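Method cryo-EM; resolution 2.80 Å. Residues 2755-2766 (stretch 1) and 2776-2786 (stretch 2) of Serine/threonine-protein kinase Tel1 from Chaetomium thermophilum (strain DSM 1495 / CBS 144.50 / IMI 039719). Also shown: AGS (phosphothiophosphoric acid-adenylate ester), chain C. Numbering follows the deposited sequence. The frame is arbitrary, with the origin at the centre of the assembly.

Stretch 1, residues 2755-2766: VLGLGDRHGHNI
Stretch 2 (2776-2786) VHIDLGVAFEM

Two largely irregular segments of the Tel1 kinase run antiparallel and are joined by backbone hydrogen bonds at both ends and by an arginine between them, burying 772 Å². At one end Ile2766 and His2777 form an antiparallel, non-hydrogen-bonded bridge (CA-CA 4.8 Å); beside it Ile2778 N donates to Asn2765 O (3.0 Å, 174°). Ile2766 (m, t) lays CG1 over the His2777 ring, 4.0 Å from its centroid, a CH-pi contact. At the other end Phe2784 N donates to Leu2756 O (2.9 Å), Glu2785 N to Gly2757 O (3.3 Å) and Gly2759 N to Val2782 O (2.8 Å), as stretch 2 enters a type I' turn, Ala2783 to Met2786. Gly2757 packs against this turn with positive phi (phi/psi 67/21), which favours glycine; an ideal CB would clash with Glu2785 N at 2.5 Å. Between the ends, Arg2761 (chi1 m, chi2 m, chi3 98°, chi4 -153°) donates hydrogen bonds from NH1 to Ile2778 O and from NH2 to His2777 ND1, both 2.9 Å, so a carbonyl and an accepting ring nitrogen meet the cation near its plane. Leu2780 CD2 covers one guanidinium face and meets Leu2758 CD1 at 3.7 Å. Closing a type I turn from His2762, Asn2765 ND2 hydrogen-bonds to Asp2760 O (2.6 Å) and Asp2760 OD2 (3.0 Å); this OD2 lies 3.6 Å from like-charged Asp2779 OD1.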

ATOM      1  N   VAL A2755       9.208  23.420  -2.394  1.00 19.59           N
ATOM      2  CA  VAL A2755      10.210  22.566  -1.762  1.00 19.59           C
ATOM      3  C   VAL A2755      11.507  23.317  -1.498  1.00 19.59           C
ATOM      4  O   VAL A2755      12.203  23.032  -0.520  1.00 19.59           O
ATOM      5  CB  VAL A2755      10.439  21.312  -2.623  1.00 19.59           C
ATOM      6  CG1 VAL A2755      11.738  20.649  -2.277  1.00 19.59           C
ATOM      7  CG2 VAL A2755       9.310  20.345  -2.425  1.00 19.59           C
ATOM      8  N   LEU A2756      11.853  24.294  -2.332  1.00 18.09           N
ATOM      9  CA  LEU A2756      13.094  25.041  -2.171  1.00 18.09           C
ATOM     10  C   LEU A2756      12.881  26.454  -1.659  1.00 18.09           C
ATOM     11  O   LEU A2756      13.793  27.270  -1.747  1.00 18.09           O
ATOM     12  CB  LEU A2756      13.867  25.091  -3.486  1.00 18.09           C
ATOM     13  CG  LEU A2756      14.320  23.760  -4.073  1.00 18.09           C
ATOM     14  CD1 LEU A2756      15.020  23.979  -5.381  1.00 18.09           C
ATOM     15  CD2 LEU A2756      15.225  23.034  -3.119  1.00 18.09           C
ATOM     16  N   GLY A2757      11.706  26.768  -1.134  1.00 20.42           N
ATOM     17  CA  GLY A2757      11.496  28.050  -0.503  1.00 20.42           C
ATOM     18  C   GLY A2757      11.535  29.241  -1.421  1.00 20.42           C
ATOM     19  O   GLY A2757      11.726  30.359  -0.951  1.00 20.42           O
ATOM     20  N   LEU A2758      11.332  29.039  -2.715  1.00 20.81           N
ATOM     21  CA  LEU A2758      11.490  30.109  -3.689  1.00 20.81           C
ATOM     22  C   LEU A2758      10.527  31.254  -3.419  1.00 20.81           C
ATOM     23  O   LEU A2758       9.323  31.050  -3.272  1.00 20.81           O
ATOM     24  CB  LEU A2758      11.272  29.553  -5.088  1.00 20.81           C
ATOM     25  CG  LEU A2758      11.316  30.513  -6.266  1.00 20.81           C
ATOM     26  CD1 LEU A2758      12.694  31.095  -6.398  1.00 20.81           C
ATOM     27  CD2 LEU A2758      10.917  29.794  -7.525  1.00 20.81           C
ATOM     28  N   GLY A2759      11.064  32.465  -3.358  1.00 23.29           N
ATOM     29  CA  GLY A2759      10.260  33.639  -3.109  1.00 23.29           C
ATOM     30  C   GLY A2759      10.516  34.719  -4.130  1.00 23.29           C
ATOM     31  O   GLY A2759      11.227  34.480  -5.105  1.00 23.29           O
ATOM     32  N   ASP A2760       9.943  35.904  -3.921  1.00 27.24           N
ATOM     33  CA  ASP A2760      10.059  37.029  -4.851  1.00 27.24           C
ATOM     34  C   ASP A2760       9.326  36.742  -6.159  1.00 27.24           C
ATOM     35  O   ASP A2760       9.785  37.106  -7.237  1.00 27.24           O
ATOM     36  CB  ASP A2760      11.524  37.384  -5.105  1.00 27.24           C
ATOM     37  CG  ASP A2760      11.700  38.733  -5.742  1.00 27.24           C
ATOM     38  OD1 ASP A2760      11.017  39.688  -5.327  1.00 27.24           O
ATOM     39  OD2 ASP A2760      12.544  38.845  -6.649  1.00 27.24           O
ATOM     40  N   ARG A2761       8.171  36.097  -6.061  1.00 22.54           N
ATOM     41  CA  ARG A2761       7.421  35.639  -7.228  1.00 22.54           C
ATOM     42  C   ARG A2761       6.359  36.656  -7.627  1.00 22.54           C
ATOM     43  O   ARG A2761       5.181  36.351  -7.684  1.00 22.54           O
ATOM     44  CB  ARG A2761       6.786  34.284  -6.944  1.00 22.54           C
ATOM     45  CG  ARG A2761       7.747  33.144  -6.726  1.00 22.54           C
ATOM     46  CD  ARG A2761       8.529  32.855  -7.962  1.00 22.54           C
ATOM     47  NE  ARG A2761       9.839  33.476  -7.928  1.00 22.54           N
ATOM     48  CZ  ARG A2761      10.519  33.834  -9.003  1.00 22.54           C
ATOM     49  NH1 ARG A2761      11.702  34.389  -8.880  1.00 22.54           N
ATOM     50  NH2 ARG A2761      10.008  33.649 -10.198  1.00 22.54           N
ATOM     51  N   HIS A2762       6.784  37.879  -7.913  1.00 25.99           N
ATOM     52  CA  HIS A2762       5.846  38.887  -8.369  1.00 25.99           C
ATOM     53  C   HIS A2762       5.734  38.833  -9.888  1.00 25.99           C
ATOM     54  O   HIS A2762       6.298  37.965 -10.546  1.00 25.99           O
ATOM     55  CB  HIS A2762       6.247  40.270  -7.869  1.00 25.99           C
ATOM     56  CG  HIS A2762       7.642  40.667  -8.218  1.00 25.99           C
ATOM     57  ND1 HIS A2762       7.950  41.400  -9.341  1.00 25.99           N
ATOM     58  CD2 HIS A2762       8.814  40.454  -7.580  1.00 25.99           C
ATOM     59  CE1 HIS A2762       9.251  41.606  -9.389  1.00 25.99           C
ATOM     60  NE2 HIS A2762       9.800  41.042  -8.332  1.00 25.99           N
ATOM     61  N   GLY A2763       4.985  39.762 -10.457  1.00 24.95           N
ATOM     62  CA  GLY A2763       4.647  39.659 -11.859  1.00 24.95           C
ATOM     63  C   GLY A2763       5.749  39.983 -12.831  1.00 24.95           C
ATOM     64  O   GLY A2763       5.579  39.746 -14.024  1.00 24.95           O
ATOM     65  N   HIS A2764       6.863  40.529 -12.370  1.00 27.96           N
ATOM     66  CA  HIS A2764       7.972  40.858 -13.249  1.00 27.96           C
ATOM     67  C   HIS A2764       9.014  39.765 -13.311  1.00 27.96           C
ATOM     68  O   HIS A2764       9.967  39.886 -14.080  1.00 27.96           O
ATOM     69  CB  HIS A2764       8.626  42.158 -12.809  1.00 27.96           C
ATOM     70  CG  HIS A2764       7.869  43.378 -13.221  1.00 27.96           C
ATOM     71  ND1 HIS A2764       7.684  44.455 -12.385  1.00 27.96           N
ATOM     72  CD2 HIS A2764       7.254  43.693 -14.384  1.00 27.96           C
ATOM     73  CE1 HIS A2764       6.984  45.379 -13.014  1.00 27.96           C
ATOM     74  NE2 HIS A2764       6.711  44.942 -14.230  1.00 27.96           N
ATOM     75  N   ASN A2765       8.858  38.713 -12.518  1.00 26.10           N
ATOM     76  CA  ASN A2765       9.745  37.567 -12.524  1.00 26.10           C
ATOM     77  C   ASN A2765       9.147  36.374 -13.233  1.00 26.10           C
ATOM     78  O   ASN A2765       9.775  35.319 -13.273  1.00 26.10           O
ATOM     79  CB  ASN A2765      10.097  37.169 -11.096  1.00 26.10           C
ATOM     80  CG  ASN A2765      11.111  38.074 -10.476  1.00 26.10           C
ATOM     81  OD1 ASN A2765      11.909  38.686 -11.163  1.00 26.10           O
ATOM     82  ND2 ASN A2765      11.093  38.163  -9.164  1.00 26.10           N
ATOM     83  N   ILE A2766       7.951  36.513 -13.787  1.00 17.47           N
ATOM     84  CA  ILE A2766       7.233  35.431 -14.437  1.00 17.47           C
ATOM     85  C   ILE A2766       6.947  35.871 -15.861  1.00 17.47           C
ATOM     86  O   ILE A2766       6.334  36.918 -16.075  1.00 17.47           O
ATOM     87  CB  ILE A2766       5.936  35.090 -13.691  1.00 17.47           C
ATOM     88  CG1 ILE A2766       6.232  34.805 -12.225  1.00 17.47           C
ATOM     89  CG2 ILE A2766       5.238  33.921 -14.326  1.00 17.47           C
ATOM     90  CD1 ILE A2766       5.025  34.693 -11.374  1.00 17.47           C
ATOM     91  N   VAL A2776       7.868  30.921 -17.627  1.00 20.77           N
ATOM     92  CA  VAL A2776       9.286  30.900 -17.307  1.00 20.77           C
ATOM     93  C   VAL A2776       9.480  31.734 -16.057  1.00 20.77           C
ATOM     94  O   VAL A2776       8.994  32.862 -15.981  1.00 20.77           O
ATOM     95  CB  VAL A2776      10.146  31.438 -18.465  1.00 20.77           C
ATOM     96  CG1 VAL A2776      11.598  31.077 -18.271  1.00 20.77           C
ATOM     97  CG2 VAL A2776       9.641  30.919 -19.788  1.00 20.77           C
ATOM     98  N   HIS A2777      10.169  31.181 -15.075  1.00 37.14           N
ATOM     99  CA  HIS A2777      10.489  31.899 -13.856  1.00 37.14           C
ATOM    100  C   HIS A2777      11.954  32.295 -13.888  1.00 37.14           C
ATOM    101  O   HIS A2777      12.825  31.459 -14.130  1.00 37.14           O
ATOM    102  CB  HIS A2777      10.174  31.053 -12.630  1.00 37.14           C
ATOM    103  CG  HIS A2777       8.720  31.024 -12.285  1.00 37.14           C
ATOM    104  ND1 HIS A2777       8.222  31.551 -11.118  1.00 37.14           N
ATOM    105  CD2 HIS A2777       7.655  30.548 -12.965  1.00 37.14           C
ATOM    106  CE1 HIS A2777       6.914  31.396 -11.091  1.00 37.14           C
ATOM    107  NE2 HIS A2777       6.546  30.789 -12.200  1.00 37.14           N
ATOM    108  N   ILE A2778      12.212  33.578 -13.679  1.00 25.54           N
ATOM    109  CA  ILE A2778      13.546  34.139 -13.699  1.00 25.54           C
ATOM    110  C   ILE A2778      13.806  34.743 -12.329  1.00 25.54           C
ATOM    111  O   ILE A2778      12.924  34.790 -11.481  1.00 25.54           O
ATOM    112  CB  ILE A2778      13.709  35.185 -14.813  1.00 25.54           C
ATOM    113  CG1 ILE A2778      12.753  36.341 -14.593  1.00 25.54           C
ATOM    114  CG2 ILE A2778      13.403  34.578 -16.144  1.00 25.54           C
ATOM    115  CD1 ILE A2778      12.781  37.334 -15.661  1.00 25.54           C
ATOM    116  N   ASP A2779      15.042  35.187 -12.107  1.00 28.65           N
ATOM    117  CA  ASP A2779      15.402  35.926 -10.899  1.00 28.65           C
ATOM    118  C   ASP A2779      15.177  35.065  -9.654  1.00 28.65           C
ATOM    119  O   ASP A2779      14.431  35.410  -8.744  1.00 28.65           O
ATOM    120  CB  ASP A2779      14.604  37.235 -10.853  1.00 28.65           C
ATOM    121  CG  ASP A2779      15.129  38.241  -9.844  1.00 28.65           C
ATOM    122  OD1 ASP A2779      15.370  37.883  -8.673  1.00 28.65           O
ATOM    123  OD2 ASP A2779      15.263  39.423 -10.225  1.00 28.65           O
ATOM    124  N   LEU A2780      15.858  33.922  -9.628  1.00 26.37           N
ATOM    125  CA  LEU A2780      15.593  32.865  -8.660  1.00 26.37           C
ATOM    126  C   LEU A2780      16.503  32.937  -7.442  1.00 26.37           C
ATOM    127  O   LEU A2780      16.816  31.907  -6.848  1.00 26.37           O
ATOM    128  CB  LEU A2780      15.728  31.498  -9.328  1.00 26.37           C
ATOM    129  CG  LEU A2780      14.798  31.149 -10.482  1.00 26.37           C
ATOM    130  CD1 LEU A2780      15.179  29.818 -11.039  1.00 26.37           C
ATOM    131  CD2 LEU A2780      13.375  31.117 -10.027  1.00 26.37           C
ATOM    132  N   GLY A2781      16.918  34.128  -7.040  1.00 30.25           N
ATOM    133  CA  GLY A2781      17.935  34.246  -6.017  1.00 30.25           C
ATOM    134  C   GLY A2781      17.454  34.246  -4.583  1.00 30.25           C
ATOM    135  O   GLY A2781      18.227  33.940  -3.676  1.00 30.25           O
ATOM    136  N   VAL A2782      16.192  34.604  -4.356  1.00 28.73           N
ATOM    137  CA  VAL A2782      15.612  34.612  -3.013  1.00 28.73           C
ATOM    138  C   VAL A2782      14.982  33.239  -2.811  1.00 28.73           C
ATOM    139  O   VAL A2782      13.840  32.999  -3.174  1.00 28.73           O
ATOM    140  CB  VAL A2782      14.603  35.742  -2.837  1.00 28.73           C
ATOM    141  CG1 VAL A2782      13.970  35.677  -1.486  1.00 28.73           C
ATOM    142  CG2 VAL A2782      15.271  37.068  -3.029  1.00 28.73           C
ATOM    143  N   ALA A2783      15.743  32.320  -2.236  1.00 25.31           N
ATOM    144  CA  ALA A2783      15.284  30.963  -2.022  1.00 25.31           C
ATOM    145  C   ALA A2783      15.442  30.616  -0.555  1.00 25.31           C
ATOM    146  O   ALA A2783      15.833  31.449   0.257  1.00 25.31           O
ATOM    147  CB  ALA A2783      16.048  29.975  -2.903  1.00 25.31           C
ATOM    148  N   PHE A2784      15.123  29.371  -0.217  1.00 25.29           N
ATOM    149  CA  PHE A2784      15.287  28.844   1.136  1.00 25.29           C
ATOM    150  C   PHE A2784      14.640  29.747   2.175  1.00 25.29           C
ATOM    151  O   PHE A2784      15.202  30.018   3.234  1.00 25.29           O
ATOM    152  CB  PHE A2784      16.757  28.608   1.447  1.00 25.29           C
ATOM    153  CG  PHE A2784      17.403  27.655   0.513  1.00 25.29           C
ATOM    154  CD1 PHE A2784      17.019  26.339   0.488  1.00 25.29           C
ATOM    155  CD2 PHE A2784      18.371  28.076  -0.362  1.00 25.29           C
ATOM    156  CE1 PHE A2784      17.597  25.463  -0.379  1.00 25.29           C
ATOM    157  CE2 PHE A2784      18.950  27.202  -1.230  1.00 25.29           C
ATOM    158  CZ  PHE A2784      18.564  25.895  -1.241  1.00 25.29           C
ATOM    159  N   GLU A2785      13.442  30.219   1.857  1.00 32.32           N
ATOM    160  CA  GLU A2785      12.577  30.972   2.756  1.00 32.32           C
ATOM    161  C   GLU A2785      13.161  32.314   3.162  1.00 32.32           C
ATOM    162  O   GLU A2785      12.740  32.889   4.162  1.00 32.32           O
ATOM    163  CB  GLU A2785      12.235  30.161   4.004  1.00 32.32           C
ATOM    164  CG  GLU A2785      11.880  28.722   3.745  1.00 32.32           C
ATOM    165  CD  GLU A2785      10.423  28.528   3.445  1.00 32.32           C
ATOM    166  OE1 GLU A2785       9.810  29.446   2.873  1.00 32.32           O
ATOM    167  OE2 GLU A2785       9.884  27.458   3.789  1.00 32.32           O
ATOM    168  N   MET A2786      14.116  32.848   2.402  1.00 36.30           N
ATOM    169  CA  MET A2786      14.640  34.177   2.688  1.00 36.30           C
ATOM    170  C   MET A2786      13.584  35.261   2.573  1.00 36.30           C
ATOM    171  O   MET A2786      13.846  36.396   2.973  1.00 36.30           O
ATOM    172  CB  MET A2786      15.779  34.531   1.739  1.00 36.30           C
ATOM    173  CG  MET A2786      17.032  33.719   1.881  1.00 36.30           C
ATOM    174  SD  MET A2786      18.194  34.118   0.564  1.00 36.30           S
ATOM    175  CE  MET A2786      19.047  32.559   0.383  1.00 36.30           C
TER
HETATM  176  PG  AGS C3001      12.306  45.671 -10.406  1.00 40.14           P
HETATM  177  S1G AGS C3001      10.544  45.040  -9.863  1.00 40.14           S
HETATM  178  O2G AGS C3001      13.390  44.624 -10.039  1.00 40.14           O
HETATM  179  O3G AGS C3001      12.625  47.010  -9.687  1.00 40.14           O
HETATM  180  PB  AGS C3001      12.432  44.689 -12.912  1.00 40.14           P
HETATM  181  O1B AGS C3001      11.838  43.494 -12.286  1.00 40.14           O
HETATM  182  O2B AGS C3001      11.749  45.164 -14.192  1.00 40.14           O
HETATM  183  O3B AGS C3001      12.362  45.915 -11.936  1.00 40.14           O
HETATM  184  PA  AGS C3001      14.455  44.519 -14.750  1.00 40.14           P
HETATM  185  O1A AGS C3001      15.027  45.849 -14.983  1.00 40.14           O
HETATM  186  O2A AGS C3001      15.422  43.358 -14.976  1.00 40.14           O
HETATM  187  O3A AGS C3001      13.931  44.376 -13.271  1.00 40.14           O
HETATM  188  O5' AGS C3001      13.201  44.391 -15.680  1.00 40.14           O
HETATM  189  C5' AGS C3001      13.395  44.410 -17.100  1.00 40.14           C
HETATM  190  C4' AGS C3001      12.141  43.945 -17.789  1.00 40.14           C
HETATM  191  O4' AGS C3001      12.456  42.833 -18.646  1.00 40.14           O
HETATM  192  C3' AGS C3001      11.030  43.454 -16.872  1.00 40.14           C
HETATM  193  O3' AGS C3001       9.751  43.701 -17.442  1.00 40.14           O
HETATM  194  C2' AGS C3001      11.322  41.960 -16.754  1.00 40.14           C
HETATM  195  O2' AGS C3001      10.126  41.219 -16.565  1.00 40.14           O
HETATM  196  C1' AGS C3001      11.929  41.631 -18.118  1.00 40.14           C
HETATM  197  N9  AGS C3001      13.006  40.656 -18.049  1.00 40.14           N
HETATM  198  C8  AGS C3001      13.958  40.548 -17.075  1.00 40.14           C
HETATM  199  N7  AGS C3001      14.812  39.576 -17.269  1.00 40.14           N
HETATM  200  C5  AGS C3001      14.394  39.007 -18.459  1.00 40.14           C
HETATM  201  C6  AGS C3001      14.880  37.925 -19.213  1.00 40.14           C
HETATM  202  N6  AGS C3001      15.941  37.196 -18.865  1.00 40.14           N
HETATM  203  N1  AGS C3001      14.231  37.615 -20.352  1.00 40.14           N
HETATM  204  C2  AGS C3001      13.169  38.340 -20.705  1.00 40.14           C
HETATM  205  N3  AGS C3001      12.619  39.380 -20.076  1.00 40.14           N
HETATM  206  C4  AGS C3001      13.282  39.662 -18.951  1.00 40.14           C